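Long-range contacts in protein (thymidylate synthase) (Bacillus subtilis, PDB 1B02), which catalyses the reductive methylation of dUMP to dTMP, using 5,10-methylenetetrahydrofolate as both methyl donor and reductant: residues 65-70 with 189-194; 183-188 with 221-226; 228-233 with 273-278. One frame throughout, in Å; residues are numbered along the deposited sequence.

Interaction 1 of 3, residues 65-70 with 189-194; sequences WKTAIK and NPFNVF. With UFP (5-fluoro-2'-deoxyuridine-5'-monophosphate), chain B.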
loop_
_atom_site.group_PDB
_atom_site.type_symbol
_atom_site.label_atom_id
_atom_site.label_comp_id
_atom_site.label_asym_id
_atom_site.label_seq_id
_atom_site.Cartn_x
_atom_site.Cartn_y
_atom_site.Cartn_z
ATOM N N TRP A 65 6.106 -6.852 -7.575
ATOM C CA TRP A 65 6.715 -6.234 -6.403
ATOM C C TRP A 65 7.612 -5.042 -6.690
ATOM O O TRP A 65 7.668 -4.102 -5.899
ATOM C CB TRP A 65 7.491 -7.284 -5.609
ATOM C CG TRP A 65 8.692 -7.812 -6.315
ATOM C CD1 TRP A 65 8.744 -8.883 -7.160
ATOM C CD2 TRP A 65 10.031 -7.315 -6.212
ATOM N NE1 TRP A 65 10.034 -9.087 -7.586
ATOM C CE2 TRP A 65 10.845 -8.139 -7.020
ATOM C CE3 TRP A 65 10.624 -6.255 -5.511
ATOM C CZ2 TRP A 65 12.223 -7.936 -7.148
ATOM C CZ3 TRP A 65 11.995 -6.052 -5.639
ATOM C CH2 TRP A 65 12.778 -6.890 -6.453
ATOM N N LYS A 66 8.319 -5.075 -7.814
ATOM C CA LYS A 66 9.197 -3.969 -8.173
ATOM C C LYS A 66 8.373 -2.706 -8.402
ATOM O O LYS A 66 8.751 -1.614 -7.971
ATOM C CB LYS A 66 9.988 -4.312 -9.438
ATOM C CG LYS A 66 11.293 -5.044 -9.173
ATOM C CD LYS A 66 12.473 -4.287 -9.756
ATOM C CE LYS A 66 13.445 -5.226 -10.453
ATOM N NZ LYS A 66 14.728 -4.543 -10.769
ATOM N N THR A 67 7.242 -2.866 -9.083
ATOM C CA THR A 67 6.346 -1.752 -9.377
ATOM C C THR A 67 5.768 -1.184 -8.084
ATOM O O THR A 67 5.630 0.031 -7.934
ATOM C CB THR A 67 5.183 -2.209 -10.278
ATOM O OG1 THR A 67 5.710 -2.827 -11.457
ATOM C CG2 THR A 67 4.316 -1.030 -10.676
ATOM N N ALA A 68 5.428 -2.074 -7.157
ATOM C CA ALA A 68 4.873 -1.674 -5.872
ATOM C C ALA A 68 5.849 -0.763 -5.134
ATOM O O ALA A 68 5.465 0.300 -4.642
ATOM C CB ALA A 68 4.565 -2.906 -5.029
ATOM N N ILE A 69 7.111 -1.176 -5.065
ATOM C CA ILE A 69 8.134 -0.384 -4.387
ATOM C C ILE A 69 8.366 0.943 -5.104
ATOM O O ILE A 69 8.589 1.973 -4.468
ATOM C CB ILE A 69 9.470 -1.146 -4.303
ATOM C CG1 ILE A 69 9.309 -2.381 -3.418
ATOM C CG2 ILE A 69 10.547 -0.241 -3.740
ATOM C CD1 ILE A 69 10.537 -3.258 -3.372
ATOM N N LYS A 70 8.311 0.919 -6.431
ATOM C CA LYS A 70 8.509 2.135 -7.212
ATOM C C LYS A 70 7.423 3.154 -6.881
ATOM O O LYS A 70 7.699 4.348 -6.744
ATOM C CB LYS A 70 8.481 1.811 -8.708
ATOM C CG LYS A 70 9.645 0.947 -9.178
ATOM C CD LYS A 70 10.028 1.278 -10.607
ATOM C CE LYS A 70 10.742 0.112 -11.269
ATOM N NZ LYS A 70 10.757 0.242 -12.751
ATOM N N ASN A 189 -4.780 -4.480 -3.024
ATOM C CA ASN A 189 -4.331 -5.135 -1.801
ATOM C C ASN A 189 -2.950 -5.783 -1.861
ATOM O O ASN A 189 -2.080 -5.453 -1.054
ATOM C CB ASN A 189 -5.359 -6.167 -1.332
ATOM C CG ASN A 189 -4.976 -6.798 -0.011
ATOM O OD1 ASN A 189 -4.638 -7.980 0.053
ATOM N ND2 ASN A 189 -5.021 -6.008 1.056
ATOM N N PRO A 190 -2.727 -6.715 -2.805
ATOM C CA PRO A 190 -1.399 -7.340 -2.864
ATOM C C PRO A 190 -0.287 -6.292 -2.938
ATOM O O PRO A 190 0.795 -6.474 -2.376
ATOM C CB PRO A 190 -1.466 -8.215 -4.115
ATOM C CG PRO A 190 -2.924 -8.486 -4.306
ATOM C CD PRO A 190 -3.627 -7.240 -3.850
ATOM N N PHE A 191 -0.574 -5.191 -3.626
ATOM C CA PHE A 191 0.373 -4.091 -3.778
ATOM C C PHE A 191 0.544 -3.349 -2.456
ATOM O O PHE A 191 1.663 -3.072 -2.029
ATOM C CB PHE A 191 -0.138 -3.097 -4.824
ATOM C CG PHE A 191 0.494 -3.243 -6.178
ATOM C CD1 PHE A 191 0.583 -4.489 -6.794
ATOM C CD2 PHE A 191 0.972 -2.125 -6.857
ATOM C CE1 PHE A 191 1.134 -4.620 -8.066
ATOM C CE2 PHE A 191 1.523 -2.243 -8.129
ATOM C CZ PHE A 191 1.604 -3.493 -8.735
ATOM N N ASN A 192 -0.579 -3.026 -1.822
ATOM C CA ASN A 192 -0.593 -2.283 -0.564
ATOM C C ASN A 192 0.084 -2.984 0.612
ATOM O O ASN A 192 0.961 -2.412 1.256
ATOM C CB ASN A 192 -2.035 -1.941 -0.170
ATOM C CG ASN A 192 -2.741 -1.087 -1.206
ATOM O OD1 ASN A 192 -3.941 -1.239 -1.435
ATOM N ND2 ASN A 192 -2.000 -0.184 -1.839
ATOM N N VAL A 193 -0.336 -4.210 0.896
ATOM C CA VAL A 193 0.219 -4.972 2.008
ATOM C C VAL A 193 1.736 -5.115 1.931
ATOM O O VAL A 193 2.432 -5.002 2.940
ATOM C CB VAL A 193 -0.410 -6.379 2.074
ATOM C CG1 VAL A 193 0.282 -7.224 3.139
ATOM C CG2 VAL A 193 -1.890 -6.261 2.370
ATOM N N PHE A 194 2.246 -5.361 0.731
ATOM C CA PHE A 194 3.679 -5.531 0.539
ATOM C C PHE A 194 4.450 -4.213 0.590
ATOM O O PHE A 194 5.390 -4.065 1.370
ATOM C CB PHE A 194 3.945 -6.237 -0.797
ATOM C CG PHE A 194 5.407 -6.371 -1.134
ATOM C CD1 PHE A 194 6.189 -7.347 -0.525
ATOM C CD2 PHE A 194 6.007 -5.503 -2.043
ATOM C CE1 PHE A 194 7.546 -7.456 -0.814
ATOM C CE2 PHE A 194 7.364 -5.603 -2.337
ATOM C CZ PHE A 194 8.133 -6.581 -1.721
HETATM N N1 UFP B . -7.608 0.997 -4.068
HETATM C C2 UFP B . -6.849 0.065 -3.320
HETATM N N3 UFP B . -5.519 0.376 -2.889
HETATM C C4 UFP B . -4.758 1.548 -3.273
HETATM C C5 UFP B . -5.317 2.535 -4.468
HETATM C C6 UFP B . -6.987 2.484 -4.267
HETATM O O2 UFP B . -7.153 -1.128 -3.215
HETATM O O4 UFP B . -3.760 1.923 -2.638
HETATM F F5 UFP B . -4.833 3.766 -4.458
HETATM C "C1'" UFP B . -8.945 0.686 -4.677
HETATM C "C2'" UFP B . -10.117 0.485 -3.736
HETATM C "C3'" UFP B . -11.234 0.821 -4.718
HETATM C "C4'" UFP B . -10.706 1.859 -5.661
HETATM O "O3'" UFP B . -11.589 -0.353 -5.423
HETATM O "O4'" UFP B . -9.298 1.666 -5.684
HETATM C "C5'" UFP B . -10.931 3.370 -5.415
HETATM O "O5'" UFP B . -12.367 3.615 -5.553
HETATM P P UFP B . -13.151 4.287 -4.358
HETATM O O1P UFP B . -12.605 5.646 -4.197
HETATM O O2P UFP B . -13.123 3.395 -3.221
HETATM O O3P UFP B . -14.618 4.185 -4.956
#

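Interaction 2 of 3, residues 183-188 with 221-226; sequences NDMALG and CHVYTR. With UFP (5-fluoro-2'-deoxyuridine-5'-monophosphate), chain B; C2F (5-methyl-5,6,7,8-tetrahydrofolic acid), chain C.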
loop_
_atom_site.group_PDB
_atom_site.type_symbol
_atom_site.label_atom_id
_atom_site.label_comp_id
_atom_site.label_asym_id
_atom_site.label_seq_id
_atom_site.Cartn_x
_atom_site.Cartn_y
_atom_site.Cartn_z
ATOM N N ASN A 183 -10.414 -1.087 -0.292
ATOM C CA ASN A 183 -9.393 -1.987 -0.821
ATOM C C ASN A 183 -9.872 -2.944 -1.909
ATOM O O ASN A 183 -10.767 -3.759 -1.681
ATOM C CB ASN A 183 -8.774 -2.806 0.317
ATOM C CG ASN A 183 -7.250 -2.768 0.307
ATOM O OD1 ASN A 183 -6.596 -3.663 0.836
ATOM N ND2 ASN A 183 -6.684 -1.729 -0.291
ATOM N N ASP A 184 -9.262 -2.829 -3.088
ATOM C CA ASP A 184 -9.556 -3.692 -4.234
ATOM C C ASP A 184 -8.679 -4.916 -3.985
ATOM O O ASP A 184 -7.488 -4.914 -4.293
ATOM C CB ASP A 184 -9.150 -2.980 -5.534
ATOM C CG ASP A 184 -9.213 -3.885 -6.761
ATOM O OD1 ASP A 184 -9.376 -5.120 -6.622
ATOM O OD2 ASP A 184 -9.089 -3.344 -7.881
ATOM N N MET A 185 -9.278 -5.953 -3.409
ATOM C CA MET A 185 -8.561 -7.172 -3.055
ATOM C C MET A 185 -7.759 -7.850 -4.157
ATOM O O MET A 185 -6.719 -8.452 -3.885
ATOM C CB MET A 185 -9.535 -8.178 -2.439
ATOM C CG MET A 185 -10.043 -7.770 -1.059
ATOM S SD MET A 185 -8.732 -7.171 0.043
ATOM C CE MET A 185 -8.067 -8.731 0.619
ATOM N N ALA A 186 -8.227 -7.758 -5.396
ATOM C CA ALA A 186 -7.521 -8.399 -6.500
ATOM C C ALA A 186 -6.303 -7.604 -6.958
ATOM O O ALA A 186 -5.216 -8.156 -7.100
ATOM C CB ALA A 186 -8.473 -8.618 -7.671
ATOM N N LEU A 187 -6.482 -6.306 -7.172
ATOM C CA LEU A 187 -5.391 -5.463 -7.643
ATOM C C LEU A 187 -4.593 -4.734 -6.561
ATOM O O LEU A 187 -3.435 -5.061 -6.307
ATOM C CB LEU A 187 -5.933 -4.439 -8.644
ATOM C CG LEU A 187 -5.766 -4.702 -10.147
ATOM C CD1 LEU A 187 -5.341 -6.140 -10.407
ATOM C CD2 LEU A 187 -7.080 -4.400 -10.843
ATOM N N GLY A 188 -5.216 -3.743 -5.933
ATOM C CA GLY A 188 -4.542 -2.956 -4.913
ATOM C C GLY A 188 -3.986 -3.638 -3.673
ATOM O O GLY A 188 -2.837 -3.402 -3.306
ATOM N N CYS A 221 -13.786 -3.685 2.353
ATOM C CA CYS A 221 -13.040 -4.786 1.751
ATOM C C CYS A 221 -13.891 -5.449 0.665
ATOM O O CYS A 221 -14.792 -6.236 0.960
ATOM C CB CYS A 221 -12.682 -5.795 2.843
ATOM S SG CYS A 221 -11.459 -7.025 2.388
ATOM N N HIS A 222 -13.584 -5.149 -0.594
ATOM C CA HIS A 222 -14.365 -5.672 -1.708
ATOM C C HIS A 222 -13.607 -6.434 -2.791
ATOM O O HIS A 222 -12.376 -6.466 -2.827
ATOM C CB HIS A 222 -15.111 -4.515 -2.365
ATOM C CG HIS A 222 -14.213 -3.394 -2.791
ATOM N ND1 HIS A 222 -13.939 -2.313 -1.984
ATOM C CD2 HIS A 222 -13.519 -3.194 -3.938
ATOM C CE1 HIS A 222 -13.116 -1.493 -2.613
ATOM N NE2 HIS A 222 -12.845 -2.005 -3.800
ATOM N N VAL A 223 -14.386 -7.030 -3.689
ATOM C CA VAL A 223 -13.880 -7.796 -4.819
ATOM C C VAL A 223 -14.821 -7.539 -5.996
ATOM O O VAL A 223 -15.997 -7.895 -5.939
ATOM C CB VAL A 223 -13.868 -9.308 -4.510
ATOM C CG1 VAL A 223 -13.913 -10.106 -5.798
ATOM C CG2 VAL A 223 -12.626 -9.669 -3.710
ATOM N N TYR A 224 -14.308 -6.918 -7.055
ATOM C CA TYR A 224 -15.121 -6.622 -8.236
ATOM C C TYR A 224 -15.620 -7.900 -8.916
ATOM O O TYR A 224 -14.886 -8.881 -9.038
ATOM C CB TYR A 224 -14.318 -5.766 -9.217
ATOM C CG TYR A 224 -14.111 -4.344 -8.736
ATOM C CD1 TYR A 224 -15.051 -3.350 -9.013
ATOM C CD2 TYR A 224 -12.980 -3.991 -7.994
ATOM C CE1 TYR A 224 -14.874 -2.038 -8.565
ATOM C CE2 TYR A 224 -12.792 -2.682 -7.542
ATOM C CZ TYR A 224 -13.743 -1.713 -7.832
ATOM O OH TYR A 224 -13.562 -0.417 -7.401
ATOM N N THR A 225 -16.875 -7.874 -9.360
ATOM C CA THR A 225 -17.519 -9.024 -10.001
ATOM C C THR A 225 -16.715 -9.784 -11.056
ATOM O O THR A 225 -16.704 -11.015 -11.060
ATOM C CB THR A 225 -18.868 -8.622 -10.640
ATOM O OG1 THR A 225 -18.683 -7.472 -11.476
ATOM C CG2 THR A 225 -19.893 -8.305 -9.563
ATOM N N ARG A 226 -16.050 -9.062 -11.949
ATOM C CA ARG A 226 -15.274 -9.700 -13.010
ATOM C C ARG A 226 -13.998 -10.398 -12.551
ATOM O O ARG A 226 -13.346 -11.079 -13.341
ATOM C CB ARG A 226 -14.928 -8.671 -14.086
ATOM C CG ARG A 226 -16.117 -8.258 -14.933
ATOM C CD ARG A 226 -15.736 -7.178 -15.925
ATOM N NE ARG A 226 -16.911 -6.601 -16.567
ATOM C CZ ARG A 226 -16.865 -5.764 -17.598
ATOM N NH1 ARG A 226 -15.696 -5.403 -18.110
ATOM N NH2 ARG A 226 -17.990 -5.282 -18.110
HETATM N N1 UFP B . -7.608 0.997 -4.068
HETATM C C2 UFP B . -6.849 0.065 -3.320
HETATM N N3 UFP B . -5.519 0.376 -2.889
HETATM C C4 UFP B . -4.758 1.548 -3.273
HETATM C C5 UFP B . -5.317 2.535 -4.468
HETATM C C6 UFP B . -6.987 2.484 -4.267
HETATM O O2 UFP B . -7.153 -1.128 -3.215
HETATM O O4 UFP B . -3.760 1.923 -2.638
HETATM F F5 UFP B . -4.833 3.766 -4.458
HETATM C "C1'" UFP B . -8.945 0.686 -4.677
HETATM C "C2'" UFP B . -10.117 0.485 -3.736
HETATM C "C3'" UFP B . -11.234 0.821 -4.718
HETATM C "C4'" UFP B . -10.706 1.859 -5.661
HETATM O "O3'" UFP B . -11.589 -0.353 -5.423
HETATM O "O4'" UFP B . -9.298 1.666 -5.684
HETATM C "C5'" UFP B . -10.931 3.370 -5.415
HETATM O "O5'" UFP B . -12.367 3.615 -5.553
HETATM P P UFP B . -13.151 4.287 -4.358
HETATM O O1P UFP B . -12.605 5.646 -4.197
HETATM O O2P UFP B . -13.123 3.395 -3.221
HETATM O O3P UFP B . -14.618 4.185 -4.956
HETATM N N1 C2F C . -8.574 1.454 -8.962
HETATM C C2 C2F C . -8.876 0.072 -8.791
HETATM N NA2 C2F C . -10.109 -0.469 -9.175
HETATM N N3 C2F C . -8.049 -0.753 -8.016
HETATM C C4 C2F C . -6.802 -0.255 -7.446
HETATM O O4 C2F C . -6.087 -0.906 -6.691
HETATM C C4A C2F C . -6.560 1.248 -7.591
HETATM N N5 C2F C . -5.311 1.906 -7.149
HETATM C C6 C2F C . -4.821 3.036 -7.823
HETATM C C7 C2F C . -5.922 4.030 -8.090
HETATM N N8 C2F C . -7.191 3.407 -8.530
HETATM C C8A C2F C . -7.497 2.056 -8.279
HETATM C C9 C2F C . -4.005 2.736 -9.118
HETATM N N10 C2F C . -3.067 1.597 -8.735
HETATM C C11 C2F C . -4.757 1.727 -5.789
HETATM C C12 C2F C . -2.827 -2.106 -10.975
HETATM C C13 C2F C . -3.743 -1.075 -11.365
HETATM C C14 C2F C . -3.880 0.111 -10.628
HETATM C C15 C2F C . -3.158 0.283 -9.381
HETATM C C16 C2F C . -2.343 -0.819 -8.913
HETATM C C17 C2F C . -2.146 -1.945 -9.699
HETATM C C C2F C . -2.513 -3.315 -11.872
HETATM O O C2F C . -3.004 -3.312 -13.037
HETATM N N C2F C . -1.763 -4.371 -11.281
HETATM C CA C2F C . -1.314 -5.384 -12.260
HETATM C CB C2F C . 0.184 -5.094 -12.529
HETATM C CG C2F C . 1.086 -5.308 -13.769
HETATM C CD C2F C . 2.126 -4.125 -13.858
HETATM O OE1 C2F C . 1.663 -3.055 -14.367
HETATM O OE2 C2F C . 3.322 -4.425 -13.671
HETATM C CT C2F C . -1.614 -6.740 -11.642
HETATM O O1 C2F C . -1.240 -6.824 -10.445
HETATM O O2 C2F C . -2.146 -7.587 -12.378
HETATM O O HOH W 1 -11.276 -7.142 -6.726
#

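Interaction 3 of 3, residues 228-233 with 273-278; sequences IDNLKI and LLFEVA. With C2F (5-methyl-5,6,7,8-tetrahydrofolic acid), chain C.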
loop_
_atom_site.group_PDB
_atom_site.type_symbol
_atom_site.label_atom_id
_atom_site.label_comp_id
_atom_site.label_asym_id
_atom_site.label_seq_id
_atom_site.Cartn_x
_atom_site.Cartn_y
_atom_site.Cartn_z
ATOM N N ILE A 228 -13.925 -12.453 -9.686
ATOM C CA ILE A 228 -14.263 -13.689 -8.989
ATOM C C ILE A 228 -13.658 -14.955 -9.597
ATOM O O ILE A 228 -13.012 -15.735 -8.896
ATOM C CB ILE A 228 -15.803 -13.873 -8.873
ATOM C CG1 ILE A 228 -16.357 -12.968 -7.771
ATOM C CG2 ILE A 228 -16.139 -15.315 -8.502
ATOM C CD1 ILE A 228 -16.514 -11.529 -8.173
ATOM N N ASP A 229 -13.861 -15.156 -10.893
ATOM C CA ASP A 229 -13.345 -16.344 -11.562
ATOM C C ASP A 229 -11.853 -16.584 -11.344
ATOM O O ASP A 229 -11.448 -17.672 -10.937
ATOM C CB ASP A 229 -13.647 -16.270 -13.060
ATOM C CG ASP A 229 -15.075 -16.663 -13.382
ATOM O OD1 ASP A 229 -15.665 -17.447 -12.608
ATOM O OD2 ASP A 229 -15.610 -16.186 -14.404
ATOM N N ASN A 230 -11.036 -15.574 -11.611
ATOM C CA ASN A 230 -9.595 -15.709 -11.438
ATOM C C ASN A 230 -9.195 -15.923 -9.979
ATOM O O ASN A 230 -8.278 -16.692 -9.689
ATOM C CB ASN A 230 -8.882 -14.477 -11.996
ATOM C CG ASN A 230 -8.579 -14.603 -13.478
ATOM O OD1 ASN A 230 -8.608 -15.698 -14.036
ATOM N ND2 ASN A 230 -8.288 -13.479 -14.122
ATOM N N LEU A 231 -9.880 -15.244 -9.063
ATOM C CA LEU A 231 -9.578 -15.381 -7.641
ATOM C C LEU A 231 -9.905 -16.790 -7.165
ATOM O O LEU A 231 -9.193 -17.354 -6.335
ATOM C CB LEU A 231 -10.370 -14.360 -6.821
ATOM C CG LEU A 231 -9.913 -12.907 -6.955
ATOM C CD1 LEU A 231 -10.984 -11.973 -6.408
ATOM C CD2 LEU A 231 -8.603 -12.716 -6.213
ATOM N N LYS A 232 -10.987 -17.355 -7.688
ATOM C CA LYS A 232 -11.376 -18.706 -7.313
ATOM C C LYS A 232 -10.231 -19.632 -7.702
ATOM O O LYS A 232 -9.898 -20.572 -6.980
ATOM C CB LYS A 232 -12.651 -19.114 -8.050
ATOM C CG LYS A 232 -13.886 -19.164 -7.169
ATOM C CD LYS A 232 -15.091 -18.570 -7.875
ATOM C CE LYS A 232 -16.386 -19.152 -7.337
ATOM N NZ LYS A 232 -17.436 -19.237 -8.389
ATOM N N ILE A 233 -9.631 -19.349 -8.854
ATOM C CA ILE A 233 -8.510 -20.135 -9.355
ATOM C C ILE A 233 -7.308 -19.914 -8.446
ATOM O O ILE A 233 -6.726 -20.865 -7.924
ATOM C CB ILE A 233 -8.121 -19.709 -10.801
ATOM C CG1 ILE A 233 -9.121 -20.281 -11.807
ATOM C CG2 ILE A 233 -6.717 -20.198 -11.135
ATOM C CD1 ILE A 233 -9.047 -19.631 -13.174
ATOM N N LEU A 273 -1.864 -13.407 -13.287
ATOM C CA LEU A 273 -3.312 -13.417 -13.447
ATOM C C LEU A 273 -3.775 -12.027 -13.874
ATOM O O LEU A 273 -3.347 -11.020 -13.310
ATOM C CB LEU A 273 -3.987 -13.806 -12.127
ATOM C CG LEU A 273 -4.647 -15.180 -11.969
ATOM C CD1 LEU A 273 -4.426 -16.033 -13.208
ATOM C CD2 LEU A 273 -4.076 -15.866 -10.742
ATOM N N LEU A 274 -4.645 -11.976 -14.874
ATOM C CA LEU A 274 -5.157 -10.706 -15.370
ATOM C C LEU A 274 -6.408 -10.283 -14.614
ATOM O O LEU A 274 -7.302 -11.092 -14.368
ATOM C CB LEU A 274 -5.488 -10.813 -16.860
ATOM C CG LEU A 274 -4.329 -10.772 -17.857
ATOM C CD1 LEU A 274 -4.887 -10.832 -19.273
ATOM C CD2 LEU A 274 -3.510 -9.507 -17.656
ATOM N N PHE A 275 -6.462 -9.009 -14.247
ATOM C CA PHE A 275 -7.607 -8.454 -13.537
ATOM C C PHE A 275 -7.892 -7.084 -14.139
ATOM O O PHE A 275 -7.036 -6.201 -14.115
ATOM C CB PHE A 275 -7.302 -8.299 -12.045
ATOM C CG PHE A 275 -7.193 -9.601 -11.307
ATOM C CD1 PHE A 275 -8.323 -10.371 -11.057
ATOM C CD2 PHE A 275 -5.959 -10.058 -10.859
ATOM C CE1 PHE A 275 -8.228 -11.577 -10.369
ATOM C CE2 PHE A 275 -5.852 -11.265 -10.168
ATOM C CZ PHE A 275 -6.989 -12.026 -9.923
ATOM N N GLU A 276 -9.086 -6.911 -14.694
ATOM C CA GLU A 276 -9.446 -5.632 -15.288
ATOM C C GLU A 276 -9.543 -4.576 -14.192
ATOM O O GLU A 276 -9.980 -4.867 -13.076
ATOM C CB GLU A 276 -10.782 -5.751 -16.018
ATOM C CG GLU A 276 -11.050 -4.622 -16.991
ATOM C CD GLU A 276 -12.402 -4.744 -17.651
ATOM O OE1 GLU A 276 -12.880 -5.889 -17.818
ATOM O OE2 GLU A 276 -12.986 -3.697 -17.998
ATOM N N VAL A 277 -9.138 -3.350 -14.506
ATOM C CA VAL A 277 -9.184 -2.281 -13.520
ATOM C C VAL A 277 -10.422 -1.403 -13.656
ATOM O O VAL A 277 -10.784 -0.980 -14.753
ATOM C CB VAL A 277 -7.897 -1.396 -13.585
ATOM C CG1 VAL A 277 -6.976 -1.896 -14.679
ATOM C CG2 VAL A 277 -8.253 0.069 -13.810
ATOM N N ALA A 278 -11.075 -1.149 -12.527
ATOM C CA ALA A 278 -12.257 -0.301 -12.499
ATOM C C ALA A 278 -11.762 1.113 -12.225
ATOM O O ALA A 278 -11.033 1.343 -11.259
ATOM C CB ALA A 278 -13.204 -0.756 -11.397
HETATM N N1 C2F C . -8.574 1.454 -8.962
HETATM C C2 C2F C . -8.876 0.072 -8.791
HETATM N NA2 C2F C . -10.109 -0.469 -9.175
HETATM N N3 C2F C . -8.049 -0.753 -8.016
HETATM C C4 C2F C . -6.802 -0.255 -7.446
HETATM O O4 C2F C . -6.087 -0.906 -6.691
HETATM C C4A C2F C . -6.560 1.248 -7.591
HETATM N N5 C2F C . -5.311 1.906 -7.149
HETATM C C6 C2F C . -4.821 3.036 -7.823
HETATM C C7 C2F C . -5.922 4.030 -8.090
HETATM N N8 C2F C . -7.191 3.407 -8.530
HETATM C C8A C2F C . -7.497 2.056 -8.279
HETATM C C9 C2F C . -4.005 2.736 -9.118
HETATM N N10 C2F C . -3.067 1.597 -8.735
HETATM C C11 C2F C . -4.757 1.727 -5.789
HETATM C C12 C2F C . -2.827 -2.106 -10.975
HETATM C C13 C2F C . -3.743 -1.075 -11.365
HETATM C C14 C2F C . -3.880 0.111 -10.628
HETATM C C15 C2F C . -3.158 0.283 -9.381
HETATM C C16 C2F C . -2.343 -0.819 -8.913
HETATM C C17 C2F C . -2.146 -1.945 -9.699
HETATM C C C2F C . -2.513 -3.315 -11.872
HETATM O O C2F C . -3.004 -3.312 -13.037
HETATM N N C2F C . -1.763 -4.371 -11.281
HETATM C CA C2F C . -1.314 -5.384 -12.260
HETATM C CB C2F C . 0.184 -5.094 -12.529
HETATM C CG C2F C . 1.086 -5.308 -13.769
HETATM C CD C2F C . 2.126 -4.125 -13.858
HETATM O OE1 C2F C . 1.663 -3.055 -14.367
HETATM O OE2 C2F C . 3.322 -4.425 -13.671
HETATM C CT C2F C . -1.614 -6.740 -11.642
HETATM O O1 C2F C . -1.240 -6.824 -10.445
HETATM O O2 C2F C . -2.146 -7.587 -12.378
#

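Interaction 1 of 3, residues 65-70 with 189-194
The inner wall of the nucleotide and folate pockets includes a helix pair joined by Ala68, Phe191 and Phe194. Ala68 CB sits over one face of the Phe191 ring, 4.3 Å from its centroid and 18° off the ring normal, a CH-pi contact. Thr67 reaches the same ring at its edge: its CG2 lies 4.0 Å from Phe191 CE2. Helices 65-77 and 188-207 pack here as a crossed pair, their short segments 9.4 Å apart at the axes with a crossing angle of -61°. One turn on, Phe194 CG stands anti to the backbone N (chi1 176°), which sends the ring across to the other helix. There Phe194 CE2 touches Trp65 CB at 3.7 Å and Ile69 CG1 at 3.9 Å, both obliquely. Ala68 CB lies near the plane of this second ring, at its edge, so one methyl fits between two phenylalanines. No hydrogen bond links the segments. The folate touches Thr67 and Phe191. Asn192 of the same helix as the two phenylalanines binds the nucleotide: Asn192 OD1 accepts from UFP N3 at 2.7 Å, and Asn192 ND2 donates to UFP O4 at 2.9 Å. Asn183 ND2 also bonds to Asn192 OD1.

Interaction 2 of 3, residues 183-188 with 221-226
His222 CG lies between its backbone N and carbonyl carbon (chi1 55°), which brings one face of the imidazole against Asn183 O, set over the ring centre. With CG swung away from the backbone N (chi1 171°), the Asp184 carboxylate reaches the Tyr224 ring, the planes 66° apart. The strands are the parallel neighbours of a beta-alpha-beta crossover, 173-184 and 210-224, joined through helix 188-207. Their backbones pair by a weak bond from His222 N to Asn183 O, 3.3 Å, and one from Met185 N to His222 O, 3.2 Å. On the face that carries Asn183 and Cys221, Met185 SD from the following loop touches Cys221 SG at 3.6 Å. On the ligand side the ends of both strands hold the nucleotide. Asp184 N donates to UFP O2 at 2.7 Å. UFP O3' is gripped twice, by His222 NE2 at 2.6 Å and Tyr224 OH at 2.8 Å. Asp220 holds the other ring nitrogen of His222. Replacing His222 with an alanine would probably leave O3' with Tyr224 alone of these two, and Asp220 without its ring partner. Asp184 also reads the folate, its OD2 accepting a hydrogen bond from C2F N3 at 2.8 Å. Asp184 OD1 accepts from Leu187 N in an Asx motif, and a water hydrogen-bonded to this oxygen accepts from Tyr224 N at 3.1 Å.

Interaction 3 of 3, residues 228-233 with 273-278
One face of the Phe275 ring carries the Asn230 side chain, with ND2 above it, while Leu231 comes to the ring obliquely. His227, just before the helix, adds an edge-to-face ring pair with Phe275. In this way the carboxy-terminal segment of the thymidylate synthase fold, an extended piece without regular structure, is fastened to helix 228-236. The closest approach to the ring is Asn230 CB to Phe275 CE1, 3.4 Å. Leu231 crosses the ring at about a right angle, with Leu231 CG 4.0 Å from Phe275 CE1 and Leu231 CD2 4.1 Å from Phe275 CZ. Phe275 CG is anti to its own carbonyl carbon (chi1 -70°), which turns the ring toward the helix. Asn230 also makes the polar link: its ND2 donates to Leu274 O at 2.6 Å, a weak bond because the N-H...O angle is only 120°. Leu273 packs against the same amide, its CG 4.3 Å from Asn230 CG. Leu231 and Phe275 are buried, and they reach on to Val223 and Leu187 respectively. Farther along, Glu276 forms a salt bridge with Arg226 and a hydrogen bond with Ser33. The tail beyond it runs to the folate. In this family the carboxy terminus closes over the bound ligands, and here Ala278 O accepts a hydrogen bond from C2F NA2 at 2.9 Å.

How the interactions relate
Interactions 1 and 2 alternate along the chain and share the beta-alpha-beta unit: helix 188-207 of interaction 1 connects the two strands of interaction 2. Their centres are about 15 Å apart, and Asn183 joins them by probable hydrogen bonds to Asn189 and Asn192. Interaction 3 follows later in the chain. Its centre is about 9 Å from that of interaction 2, which it touches through Val223 with Leu231 and Tyr224 with Ala278. It does not touch interaction 1, with centres about 17 Å apart. Interactions 1 and 2 both contact the nucleotide, and all three reach the folate. Interaction 2 touches both of the others and so links the helix pair to the carboxy-terminal segment.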